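Side-chain contacts in tailspike protein (Acinetobacter phage vB_ApiP_P1, PDB 6E1R), which probably recognises and depolymerises the capsular polysaccharide of Acinetobacter baumannii as a trimeric beta-helical tailspike of the phage, with hydrolase activity: residues A[169-174]-A[180-185]; A[198-201]-A[207-210]; A[385-390]-A[416-421]; A[403-408]-A[412-417]. All coordinates share one frame; numbering follows the deposited sequence.

Interaction 1: A[169-174]-A[180-185]; sequences LMFKAS and TAFRST
Phe-171 lays one ring face against the methyl group of Ala-181 and receives the rim of Phe-182 farther out. The tight part is the methyl contact: Ala-181 CB stands 3.8 Å from the centroid of the Phe-171 ring, 23° off its normal, a CH-pi contact displaced toward the CB end of the ring, where it comes 3.6 Å from Phe-171 CG. The second ring is held less closely. Phe-182 directs its edge toward Phe-171 in an offset edge-to-face pair, with centroids 5.7 Å apart and planes at 63°, and Phe-182 CE1 approaches Phe-171 CZ to 4.1 Å. With CG beside its backbone N (chi1 -63°), Phe-182 swings its ring back toward Phe-171 although its CB does not face that strand. Both rings lie within the parallel beta-helix of the tailspike, where strand 169-173 and the chain just past the corner at Ala-181 belong to different faces of one coil. Phe-200 of the next coil meets Phe-171, and Phe-166 packs edge-to-face with Phe-182. Beyond the corner the chain leaves this apolar interior: Arg-183 and Ser-184 are partly exposed, Thr-185 is exposed, and Arg-183 forms a salt bridge with Asp-209.

Interaction 2: A[198-201]-A[207-210]; sequences CVFD and GIDA
Phe-200 reaches across one coil of the parallel beta-helix to the corner at Gly-207 and to Ile-208 just after it. Two kinds of neighbour make up the first shell. The backbone carbonyl of the corner lies obliquely to the ring, with Gly-207 O 3.4 Å from Phe-200 CD2, whereas the longer branch of Ile-208 provides the apolar side. Ile-208 CG1 comes within 3.6 Å of Phe-200 CE2, and Ile-208 CD1 lies 3.8 Å from Phe-200 CZ. CG1 stands beside the backbone N of Ile-208 (chi1 -64°) and the chain continues extended to CD1, which brings this branch back to the ring. The Ile-208 part is apolar packing, and all three residues are buried.

Farther out, Phe-200 is sandwiched along the helix axis between aromatic residues of adjacent coils, stacking with Phe-222 and meeting Phe-171. Backbone hydrogen bonds tie Phe-200 to Asp-221 and Gly-223 of the following coil, while those of Val-199 with Leu-169 and Phe-171 secure the preceding one. Directly after strand 199-200, Asp-201 OD1 accepts from the backbone N of Ser-203 and of Ser-227. At the corner itself, the oblique carbonyl also reaches the next ring atom, Gly-207 O lying 3.5 Å from Phe-200 CE2.

Interaction 3: A[385-390]-A[416-421]; sequences IENSIA and DSRNFQ
The guanidinium of Arg-418 presents its NH1-NH2 end to the backbone carbonyl of Glu-386, which lies at its edge, only 6° out of plane. Both terminal nitrogens donate to that single oxygen, Arg-418 NH1 to Glu-386 O at 2.9 Å and Arg-418 NH2 to Glu-386 O at 2.8 Å. A further bond in the guanidinium plane runs from Arg-418 NH1 to Ser-417 O, 3.1 Å long, and helps to fix the rotation of the group. The carboxylate plane of Glu-386 is turned only 16° from the guanidinium but is displaced to one side, with OE2 above NH1. Glu-386 OE2 is 3.6 Å from Arg-418 NH1, well out of the guanidinium plane, which makes this a salt bridge by charge alone. Asn-387 crosses Arg-418 at about a right angle; its ND2 approaches NH2 obliquely, two donors without a hydrogen bond. Arg-418 bends at chi2 (-63°), turning its end back toward the 385-390 segment. At the near corner, Asp-416 N gives a weak bond to Ile-385 O, 3.4 Å away.

Phe-420 of the third subunit and Asn-414 of the second subunit pack against Arg-418. Strand 385-389 pairs with 357-361 in the last part of the beta-helix, whereas residues 417-420 run parallel to a strand of the third subunit, so the arginine joins a coil of one chain to the intersubunit sheet.

Interaction 4: A[403-408]-A[412-417]; sequences DIRTLT and GFNADS
Asp-403 and Arg-405 hold Phe-413 between them through a single beta bridge of the parallel pattern, opposite Ile-404. Phe-413 N donates to Asp-403 O at 2.7 Å with an N-H...O angle of 165°, and Arg-405 N returns a bond to Phe-413 O at 3.0 Å. Gly-412, with no side chain, lies beside Arg-405, the two CA atoms 3.7 Å apart. Among the side chains, Asp-403 and Phe-413 run alongside each other in the same direction, Asp-403 CB meeting the ring edge 3.7 Å from Phe-413 CD2. Arg-405 leaves roughly at right angles to Asp-403: CG opposite its backbone N (chi1 -157°) and an extended chain carry it past Gly-412 O to Asn-414. There Arg-405 NH1 donates to Asn-414 OD1 at 2.6 Å, on a lone pair in the carbonyl plane, with guanidinium and amide planes 70° apart. The backbone N of Asn-419 of the third subunit also donates to Asn-414 OD1, and Arg-405 NH2 binds Ser-417 OG of that subunit. Since Asn-414 ND2 in turn donates to Ser-388 O, both ends of the amide are engaged and its flip is settled, and neutral oxygens of two chains bind the guanidinium and would probably stabilise its charge.

The four contacts form two pairs that follow one another along the chain and along the parallel beta-helix. Interactions 1 and 2, with centres 6 Å apart, occupy successive coils: strands 169-173 and 199-200 are neighbours, and a probable hydrogen bond joins Phe-182 O to Asp-209 N between the two contacts. Interactions 3 and 4, centres 9 Å apart, share Asp-416 and Ser-417 and strand 415-420, and Ser-388 of the one packs on Ile-404 of the other. About 39 to 45 Å separates the centres of one pair from those of the other. The first pair packs the interior of a single subunit's helix, whereas the second lies where the helix ends and the three chains begin to share sheet, consistent with a trimeric tailspike.

Interaction 1: A[169-174]-A[180-185]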
loop_
_atom_site.group_PDB
_atom_site.type_symbol
_atom_site.label_atom_id
_atom_site.label_comp_id
_atom_site.label_asym_id
_atom_site.label_seq_id
_atom_site.Cartn_x
_atom_site.Cartn_y
_atom_site.Cartn_z
ATOM N N LEU A 169 19.072 14.758 -11.815
ATOM C CA LEU A 169 19.882 15.943 -11.579
ATOM C C LEU A 169 20.280 15.995 -10.112
ATOM O O LEU A 169 19.504 15.606 -9.235
ATOM C CB LEU A 169 19.132 17.224 -11.966
ATOM C CG LEU A 169 18.836 17.408 -13.455
ATOM C CD1 LEU A 169 17.949 18.620 -13.684
ATOM C CD2 LEU A 169 20.133 17.541 -14.234
HETATM N N MSE A 170 21.491 16.474 -9.851
HETATM C CA MSE A 170 21.977 16.608 -8.486
HETATM C C MSE A 170 22.151 18.079 -8.135
HETATM O O MSE A 170 22.568 18.877 -8.970
HETATM C CB MSE A 170 23.295 15.854 -8.308
HETATM C CG MSE A 170 23.796 15.799 -6.878
HETATM SE SE MSE A 170 25.280 14.553 -6.677
HETATM C CE MSE A 170 25.546 14.698 -4.747
ATOM N N PHE A 171 21.822 18.444 -6.900
ATOM C CA PHE A 171 21.885 19.827 -6.450
ATOM C C PHE A 171 22.891 19.930 -5.314
ATOM O O PHE A 171 22.767 19.227 -4.305
ATOM C CB PHE A 171 20.505 20.316 -6.008
ATOM C CG PHE A 171 19.452 20.181 -7.069
ATOM C CD1 PHE A 171 19.270 21.179 -8.012
ATOM C CD2 PHE A 171 18.655 19.051 -7.135
ATOM C CE1 PHE A 171 18.304 21.058 -8.994
ATOM C CE2 PHE A 171 17.688 18.923 -8.116
ATOM C CZ PHE A 171 17.513 19.928 -9.045
ATOM N N LYS A 172 23.880 20.806 -5.479
ATOM C CA LYS A 172 24.935 21.003 -4.495
ATOM C C LYS A 172 25.026 22.482 -4.141
ATOM O O LYS A 172 24.333 23.329 -4.712
ATOM C CB LYS A 172 26.288 20.494 -5.010
ATOM C CG LYS A 172 26.308 19.033 -5.418
ATOM C CD LYS A 172 27.696 18.628 -5.888
ATOM C CE LYS A 172 27.758 17.153 -6.240
ATOM N NZ LYS A 172 29.109 16.746 -6.721
ATOM N N ALA A 173 25.900 22.784 -3.185
ATOM C CA ALA A 173 26.192 24.150 -2.780
ATOM C C ALA A 173 27.697 24.291 -2.608
ATOM O O ALA A 173 28.345 23.419 -2.023
ATOM C CB ALA A 173 25.471 24.522 -1.478
ATOM N N SER A 174 28.249 25.391 -3.128
ATOM C CA SER A 174 29.688 25.608 -3.016
ATOM C C SER A 174 30.101 25.826 -1.567
ATOM O O SER A 174 31.182 25.395 -1.151
ATOM C CB SER A 174 30.112 26.795 -3.880
ATOM O OG SER A 174 29.688 28.017 -3.305
ATOM N N THR A 180 19.671 26.499 -1.736
ATOM C CA THR A 180 18.700 25.419 -1.822
ATOM C C THR A 180 18.412 25.168 -3.294
ATOM O O THR A 180 18.717 26.000 -4.152
ATOM C CB THR A 180 17.407 25.745 -1.064
ATOM O OG1 THR A 180 16.490 24.652 -1.189
ATOM C CG2 THR A 180 16.760 27.003 -1.617
ATOM N N ALA A 181 17.820 24.010 -3.578
ATOM C CA ALA A 181 17.471 23.698 -4.959
ATOM C C ALA A 181 16.236 24.459 -5.422
ATOM O O ALA A 181 16.152 24.837 -6.596
ATOM C CB ALA A 181 17.253 22.193 -5.124
ATOM N N PHE A 182 15.278 24.695 -4.526
ATOM C CA PHE A 182 14.037 25.372 -4.877
ATOM C C PHE A 182 13.580 26.250 -3.722
ATOM O O PHE A 182 13.740 25.887 -2.553
ATOM C CB PHE A 182 12.927 24.370 -5.225
ATOM C CG PHE A 182 13.231 23.520 -6.423
ATOM C CD1 PHE A 182 13.878 22.302 -6.280
ATOM C CD2 PHE A 182 12.868 23.935 -7.692
ATOM C CE1 PHE A 182 14.161 21.517 -7.382
ATOM C CE2 PHE A 182 13.147 23.154 -8.796
ATOM C CZ PHE A 182 13.793 21.943 -8.641
ATOM N N ARG A 183 13.008 27.403 -4.061
ATOM C CA ARG A 183 12.360 28.267 -3.087
ATOM C C ARG A 183 11.202 28.973 -3.776
ATOM O O ARG A 183 11.236 29.210 -4.986
ATOM C CB ARG A 183 13.325 29.296 -2.488
ATOM C CG ARG A 183 12.906 29.798 -1.114
ATOM C CD ARG A 183 13.930 30.755 -0.528
ATOM N NE ARG A 183 15.185 30.087 -0.199
ATOM C CZ ARG A 183 15.451 29.530 0.977
ATOM N NH1 ARG A 183 14.543 29.553 1.942
ATOM N NH2 ARG A 183 16.624 28.945 1.186
ATOM N N SER A 184 10.177 29.307 -2.997
ATOM C CA SER A 184 8.953 29.888 -3.529
ATOM C C SER A 184 8.875 31.371 -3.191
ATOM O O SER A 184 9.189 31.781 -2.069
ATOM C CB SER A 184 7.717 29.171 -2.976
ATOM O OG SER A 184 7.620 27.855 -3.486
ATOM N N THR A 185 8.461 32.169 -4.171
ATOM C CA THR A 185 8.173 33.581 -3.958
ATOM C C THR A 185 6.693 33.733 -3.629
ATOM O O THR A 185 5.834 33.301 -4.407
ATOM C CB THR A 185 8.541 34.410 -5.187
ATOM O OG1 THR A 185 7.933 33.842 -6.354
ATOM C CG2 THR A 185 10.050 34.453 -5.372
#

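Interaction 2: A[198-201]-A[207-210]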
loop_
_atom_site.group_PDB
_atom_site.type_symbol
_atom_site.label_atom_id
_atom_site.label_comp_id
_atom_site.label_asym_id
_atom_site.label_seq_id
_atom_site.Cartn_x
_atom_site.Cartn_y
_atom_site.Cartn_z
ATOM N N CYS A 198 16.602 12.263 -8.496
ATOM C CA CYS A 198 17.334 13.482 -8.191
ATOM C C CYS A 198 18.018 13.360 -6.838
ATOM O O CYS A 198 17.447 12.834 -5.879
ATOM C CB CYS A 198 16.404 14.696 -8.211
ATOM S SG CYS A 198 15.748 15.103 -9.849
ATOM N N VAL A 199 19.252 13.849 -6.765
ATOM C CA VAL A 199 20.063 13.774 -5.559
ATOM C C VAL A 199 20.196 15.174 -4.982
ATOM O O VAL A 199 20.390 16.147 -5.719
ATOM C CB VAL A 199 21.447 13.161 -5.848
ATOM C CG1 VAL A 199 22.273 13.069 -4.575
ATOM C CG2 VAL A 199 21.295 11.793 -6.494
ATOM N N PHE A 200 20.080 15.274 -3.661
ATOM C CA PHE A 200 20.170 16.543 -2.949
ATOM C C PHE A 200 21.342 16.450 -1.982
ATOM O O PHE A 200 21.267 15.740 -0.972
ATOM C CB PHE A 200 18.861 16.860 -2.229
ATOM C CG PHE A 200 17.696 17.053 -3.160
ATOM C CD1 PHE A 200 17.011 15.963 -3.675
ATOM C CD2 PHE A 200 17.294 18.326 -3.531
ATOM C CE1 PHE A 200 15.944 16.141 -4.538
ATOM C CE2 PHE A 200 16.227 18.509 -4.392
ATOM C CZ PHE A 200 15.551 17.415 -4.896
ATOM N N ASP A 201 22.422 17.158 -2.299
ATOM C CA ASP A 201 23.639 17.078 -1.508
ATOM C C ASP A 201 23.429 17.702 -0.134
ATOM O O ASP A 201 22.689 18.676 0.027
ATOM C CB ASP A 201 24.788 17.775 -2.241
ATOM C CG ASP A 201 26.148 17.421 -1.672
ATOM O OD1 ASP A 201 26.450 17.850 -0.540
ATOM O OD2 ASP A 201 26.912 16.708 -2.357
ATOM N N GLY A 207 17.055 21.004 1.101
ATOM C CA GLY A 207 16.940 20.259 -0.135
ATOM C C GLY A 207 15.919 20.900 -1.050
ATOM O O GLY A 207 16.223 21.242 -2.197
ATOM N N ILE A 208 14.696 21.066 -0.546
ATOM C CA ILE A 208 13.629 21.767 -1.251
ATOM C C ILE A 208 12.951 22.699 -0.256
ATOM O O ILE A 208 12.415 22.238 0.759
ATOM C CB ILE A 208 12.599 20.805 -1.867
ATOM C CG1 ILE A 208 13.251 19.930 -2.939
ATOM C CG2 ILE A 208 11.430 21.583 -2.451
ATOM C CD1 ILE A 208 12.297 18.947 -3.581
ATOM N N ASP A 209 12.975 24.001 -0.536
ATOM C CA ASP A 209 12.314 24.971 0.329
ATOM C C ASP A 209 11.197 25.684 -0.422
ATOM O O ASP A 209 11.073 26.912 -0.348
ATOM C CB ASP A 209 13.322 25.979 0.883
ATOM C CG ASP A 209 12.799 26.714 2.106
ATOM O OD1 ASP A 209 11.640 26.462 2.503
ATOM O OD2 ASP A 209 13.543 27.541 2.670
ATOM N N ALA A 210 10.387 24.927 -1.154
ATOM C CA ALA A 210 9.295 25.466 -1.950
ATOM C C ALA A 210 7.980 24.821 -1.528
ATOM O O ALA A 210 7.953 23.794 -0.846
ATOM C CB ALA A 210 9.544 25.247 -3.448
#

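Interaction 3: A[385-390]-A[416-421]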
loop_
_atom_site.group_PDB
_atom_site.type_symbol
_atom_site.label_atom_id
_atom_site.label_comp_id
_atom_site.label_asym_id
_atom_site.label_seq_id
_atom_site.Cartn_x
_atom_site.Cartn_y
_atom_site.Cartn_z
ATOM N N ILE A 385 -4.003 4.268 19.967
ATOM C CA ILE A 385 -3.632 3.109 19.166
ATOM C C ILE A 385 -4.898 2.623 18.475
ATOM O O ILE A 385 -5.769 2.011 19.101
ATOM C CB ILE A 385 -2.992 2.011 20.017
ATOM C CG1 ILE A 385 -1.733 2.536 20.709
ATOM C CG2 ILE A 385 -2.663 0.797 19.159
ATOM C CD1 ILE A 385 -0.716 3.129 19.760
ATOM N N GLU A 386 -5.009 2.901 17.173
ATOM C CA GLU A 386 -6.145 2.394 16.413
ATOM C C GLU A 386 -6.021 0.897 16.160
ATOM O O GLU A 386 -7.036 0.190 16.136
ATOM C CB GLU A 386 -6.276 3.148 15.089
ATOM C CG GLU A 386 -7.531 2.806 14.299
ATOM C CD GLU A 386 -8.803 3.236 15.004
ATOM O OE1 GLU A 386 -8.763 4.235 15.752
ATOM O OE2 GLU A 386 -9.844 2.572 14.811
ATOM N N ASN A 387 -4.801 0.401 15.974
ATOM C CA ASN A 387 -4.558 -1.025 15.807
ATOM C C ASN A 387 -3.066 -1.292 15.941
ATOM O O ASN A 387 -2.239 -0.462 15.556
ATOM C CB ASN A 387 -5.074 -1.533 14.455
ATOM C CG ASN A 387 -5.398 -3.011 14.476
ATOM O OD1 ASN A 387 -4.723 -3.813 13.833
ATOM N ND2 ASN A 387 -6.429 -3.383 15.227
ATOM N N SER A 388 -2.738 -2.462 16.493
ATOM C CA SER A 388 -1.344 -2.868 16.685
ATOM C C SER A 388 -1.298 -4.387 16.554
ATOM O O SER A 388 -1.593 -5.102 17.515
ATOM C CB SER A 388 -0.816 -2.404 18.035
ATOM O OG SER A 388 0.380 -3.084 18.377
ATOM N N ILE A 389 -0.929 -4.871 15.368
ATOM C CA ILE A 389 -0.990 -6.291 15.048
ATOM C C ILE A 389 0.340 -6.748 14.464
ATOM O O ILE A 389 0.963 -6.033 13.671
ATOM C CB ILE A 389 -2.144 -6.604 14.073
ATOM C CG1 ILE A 389 -2.135 -5.625 12.896
ATOM C CG2 ILE A 389 -3.480 -6.580 14.803
ATOM C CD1 ILE A 389 -3.190 -5.920 11.849
ATOM N N ALA A 390 0.772 -7.945 14.871
ATOM C CA ALA A 390 1.936 -8.626 14.301
ATOM C C ALA A 390 3.213 -7.798 14.415
ATOM O O ALA A 390 4.127 -7.933 13.601
ATOM C CB ALA A 390 1.684 -9.018 12.842
ATOM N N ASP A 416 -7.690 0.186 21.257
ATOM C CA ASP A 416 -8.417 0.694 22.414
ATOM C C ASP A 416 -9.839 0.150 22.449
ATOM O O ASP A 416 -10.299 -0.345 23.484
ATOM C CB ASP A 416 -8.424 2.222 22.402
ATOM C CG ASP A 416 -9.200 2.808 23.565
ATOM O OD1 ASP A 416 -8.821 2.542 24.725
ATOM O OD2 ASP A 416 -10.187 3.532 23.319
ATOM N N SER A 417 -10.549 0.219 21.325
ATOM C CA SER A 417 -11.945 -0.187 21.296
ATOM C C SER A 417 -12.339 -0.606 19.887
ATOM O O SER A 417 -11.784 -0.124 18.895
ATOM C CB SER A 417 -12.873 0.931 21.790
ATOM O OG SER A 417 -12.853 2.045 20.917
ATOM N N ARG A 418 -13.309 -1.515 19.820
ATOM C CA ARG A 418 -13.920 -1.953 18.576
ATOM C C ARG A 418 -15.394 -2.216 18.835
ATOM O O ARG A 418 -15.755 -2.769 19.878
ATOM C CB ARG A 418 -13.258 -3.224 18.029
ATOM C CG ARG A 418 -11.927 -3.017 17.331
ATOM C CD ARG A 418 -12.072 -2.159 16.084
ATOM N NE ARG A 418 -10.859 -2.177 15.273
ATOM C CZ ARG A 418 -9.791 -1.419 15.501
ATOM N NH1 ARG A 418 -9.780 -0.572 16.522
ATOM N NH2 ARG A 418 -8.733 -1.507 14.707
ATOM N N ASN A 419 -16.244 -1.823 17.890
ATOM C CA ASN A 419 -17.682 -2.041 17.995
ATOM C C ASN A 419 -18.141 -2.875 16.809
ATOM O O ASN A 419 -17.943 -2.482 15.655
ATOM C CB ASN A 419 -18.444 -0.715 18.051
ATOM C CG ASN A 419 -18.159 0.067 19.319
ATOM O OD1 ASN A 419 -17.646 -0.478 20.296
ATOM N ND2 ASN A 419 -18.502 1.349 19.313
ATOM N N PHE A 420 -18.749 -4.024 17.097
ATOM C CA PHE A 420 -19.278 -4.914 16.077
ATOM C C PHE A 420 -20.759 -5.156 16.331
ATOM O O PHE A 420 -21.219 -5.144 17.475
ATOM C CB PHE A 420 -18.533 -6.255 16.062
ATOM C CG PHE A 420 -17.037 -6.118 16.050
ATOM C CD1 PHE A 420 -16.393 -5.470 15.007
ATOM C CD2 PHE A 420 -16.272 -6.647 17.079
ATOM C CE1 PHE A 420 -15.016 -5.343 14.996
ATOM C CE2 PHE A 420 -14.893 -6.526 17.070
ATOM C CZ PHE A 420 -14.266 -5.874 16.026
ATOM N N GLN A 421 -21.507 -5.377 15.249
ATOM C CA GLN A 421 -22.909 -5.746 15.386
ATOM C C GLN A 421 -23.086 -7.198 15.805
ATOM O O GLN A 421 -24.147 -7.554 16.328
ATOM C CB GLN A 421 -23.658 -5.488 14.077
ATOM C CG GLN A 421 -23.943 -4.019 13.811
ATOM C CD GLN A 421 -24.946 -3.814 12.693
ATOM O OE1 GLN A 421 -25.070 -4.648 11.795
ATOM N NE2 GLN A 421 -25.673 -2.703 12.746
#

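Interaction 4: A[403-408]-A[412-417]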
loop_
_atom_site.group_PDB
_atom_site.type_symbol
_atom_site.label_atom_id
_atom_site.label_comp_id
_atom_site.label_asym_id
_atom_site.label_seq_id
_atom_site.Cartn_x
_atom_site.Cartn_y
_atom_site.Cartn_z
ATOM N N ASP A 403 0.893 -0.944 27.612
ATOM C CA ASP A 403 -0.142 -1.947 27.407
ATOM C C ASP A 403 -0.387 -2.250 25.935
ATOM O O ASP A 403 -1.394 -2.884 25.606
ATOM C CB ASP A 403 -1.450 -1.499 28.064
ATOM C CG ASP A 403 -1.353 -1.438 29.574
ATOM O OD1 ASP A 403 -0.538 -2.190 30.151
ATOM O OD2 ASP A 403 -2.095 -0.639 30.185
ATOM N N ILE A 404 0.497 -1.804 25.047
ATOM C CA ILE A 404 0.351 -2.071 23.621
ATOM C C ILE A 404 0.811 -3.492 23.329
ATOM O O ILE A 404 1.854 -3.940 23.823
ATOM C CB ILE A 404 1.140 -1.038 22.799
ATOM C CG1 ILE A 404 0.668 0.378 23.138
ATOM C CG2 ILE A 404 0.997 -1.312 21.308
ATOM C CD1 ILE A 404 1.459 1.472 22.456
ATOM N N ARG A 405 0.035 -4.208 22.521
ATOM C CA ARG A 405 0.306 -5.615 22.261
ATOM C C ARG A 405 1.409 -5.783 21.225
ATOM O O ARG A 405 1.461 -5.061 20.224
ATOM C CB ARG A 405 -0.962 -6.322 21.783
ATOM C CG ARG A 405 -0.958 -7.826 22.010
ATOM C CD ARG A 405 -2.273 -8.448 21.573
ATOM N NE ARG A 405 -2.386 -9.847 21.974
ATOM C CZ ARG A 405 -3.330 -10.676 21.537
ATOM N NH1 ARG A 405 -4.245 -10.247 20.678
ATOM N NH2 ARG A 405 -3.358 -11.933 21.956
ATOM N N THR A 406 2.292 -6.748 21.474
ATOM C CA THR A 406 3.327 -7.164 20.538
ATOM C C THR A 406 3.340 -8.684 20.477
ATOM O O THR A 406 2.647 -9.364 21.242
ATOM C CB THR A 406 4.717 -6.639 20.930
ATOM O OG1 THR A 406 5.153 -7.279 22.135
ATOM C CG2 THR A 406 4.695 -5.130 21.135
ATOM N N LEU A 407 4.134 -9.222 19.549
ATOM C CA LEU A 407 4.220 -10.673 19.408
ATOM C C LEU A 407 4.808 -11.320 20.658
ATOM O O LEU A 407 4.396 -12.419 21.048
ATOM C CB LEU A 407 5.049 -11.031 18.176
ATOM C CG LEU A 407 4.396 -10.760 16.819
ATOM C CD1 LEU A 407 5.326 -11.160 15.684
ATOM C CD2 LEU A 407 3.066 -11.488 16.710
ATOM N N THR A 408 5.766 -10.655 21.302
ATOM C CA THR A 408 6.343 -11.154 22.544
ATOM C C THR A 408 5.601 -10.671 23.784
ATOM O O THR A 408 5.929 -11.110 24.892
ATOM C CB THR A 408 7.819 -10.754 22.645
ATOM O OG1 THR A 408 7.942 -9.329 22.556
ATOM C CG2 THR A 408 8.624 -11.403 21.530
ATOM N N GLY A 412 -0.832 -7.372 26.032
ATOM C CA GLY A 412 -1.227 -6.036 25.648
ATOM C C GLY A 412 -2.480 -6.030 24.792
ATOM O O GLY A 412 -3.058 -7.063 24.451
ATOM N N PHE A 413 -2.907 -4.821 24.440
ATOM C CA PHE A 413 -4.115 -4.612 23.657
ATOM C C PHE A 413 -3.762 -4.332 22.203
ATOM O O PHE A 413 -2.820 -3.589 21.913
ATOM C CB PHE A 413 -4.937 -3.453 24.226
ATOM C CG PHE A 413 -5.284 -3.614 25.678
ATOM C CD1 PHE A 413 -6.376 -4.377 26.063
ATOM C CD2 PHE A 413 -4.516 -3.009 26.659
ATOM C CE1 PHE A 413 -6.693 -4.531 27.397
ATOM C CE2 PHE A 413 -4.831 -3.158 27.996
ATOM C CZ PHE A 413 -5.920 -3.920 28.365
ATOM N N ASN A 414 -4.524 -4.937 21.287
ATOM C CA ASN A 414 -4.344 -4.631 19.873
ATOM C C ASN A 414 -4.874 -3.245 19.537
ATOM O O ASN A 414 -4.332 -2.572 18.653
ATOM C CB ASN A 414 -5.038 -5.682 19.006
ATOM C CG ASN A 414 -4.438 -7.061 19.170
ATOM O OD1 ASN A 414 -4.955 -7.890 19.917
ATOM N ND2 ASN A 414 -3.336 -7.313 18.474
ATOM N N ALA A 415 -5.919 -2.804 20.230
ATOM C CA ALA A 415 -6.530 -1.507 19.983
ATOM C C ALA A 415 -7.252 -1.073 21.249
ATOM O O ALA A 415 -7.412 -1.850 22.194
ATOM C CB ALA A 415 -7.491 -1.558 18.792
ATOM N N ASP A 416 -7.690 0.186 21.257
ATOM C CA ASP A 416 -8.417 0.694 22.414
ATOM C C ASP A 416 -9.839 0.150 22.449
ATOM O O ASP A 416 -10.299 -0.345 23.484
ATOM C CB ASP A 416 -8.424 2.222 22.402
ATOM C CG ASP A 416 -9.200 2.808 23.565
ATOM O OD1 ASP A 416 -8.821 2.542 24.725
ATOM O OD2 ASP A 416 -10.187 3.532 23.319
ATOM N N SER A 417 -10.549 0.219 21.325
ATOM C CA SER A 417 -11.945 -0.187 21.296
ATOM C C SER A 417 -12.339 -0.606 19.887
ATOM O O SER A 417 -11.784 -0.124 18.895
ATOM C CB SER A 417 -12.873 0.931 21.790
ATOM O OG SER A 417 -12.853 2.045 20.917
#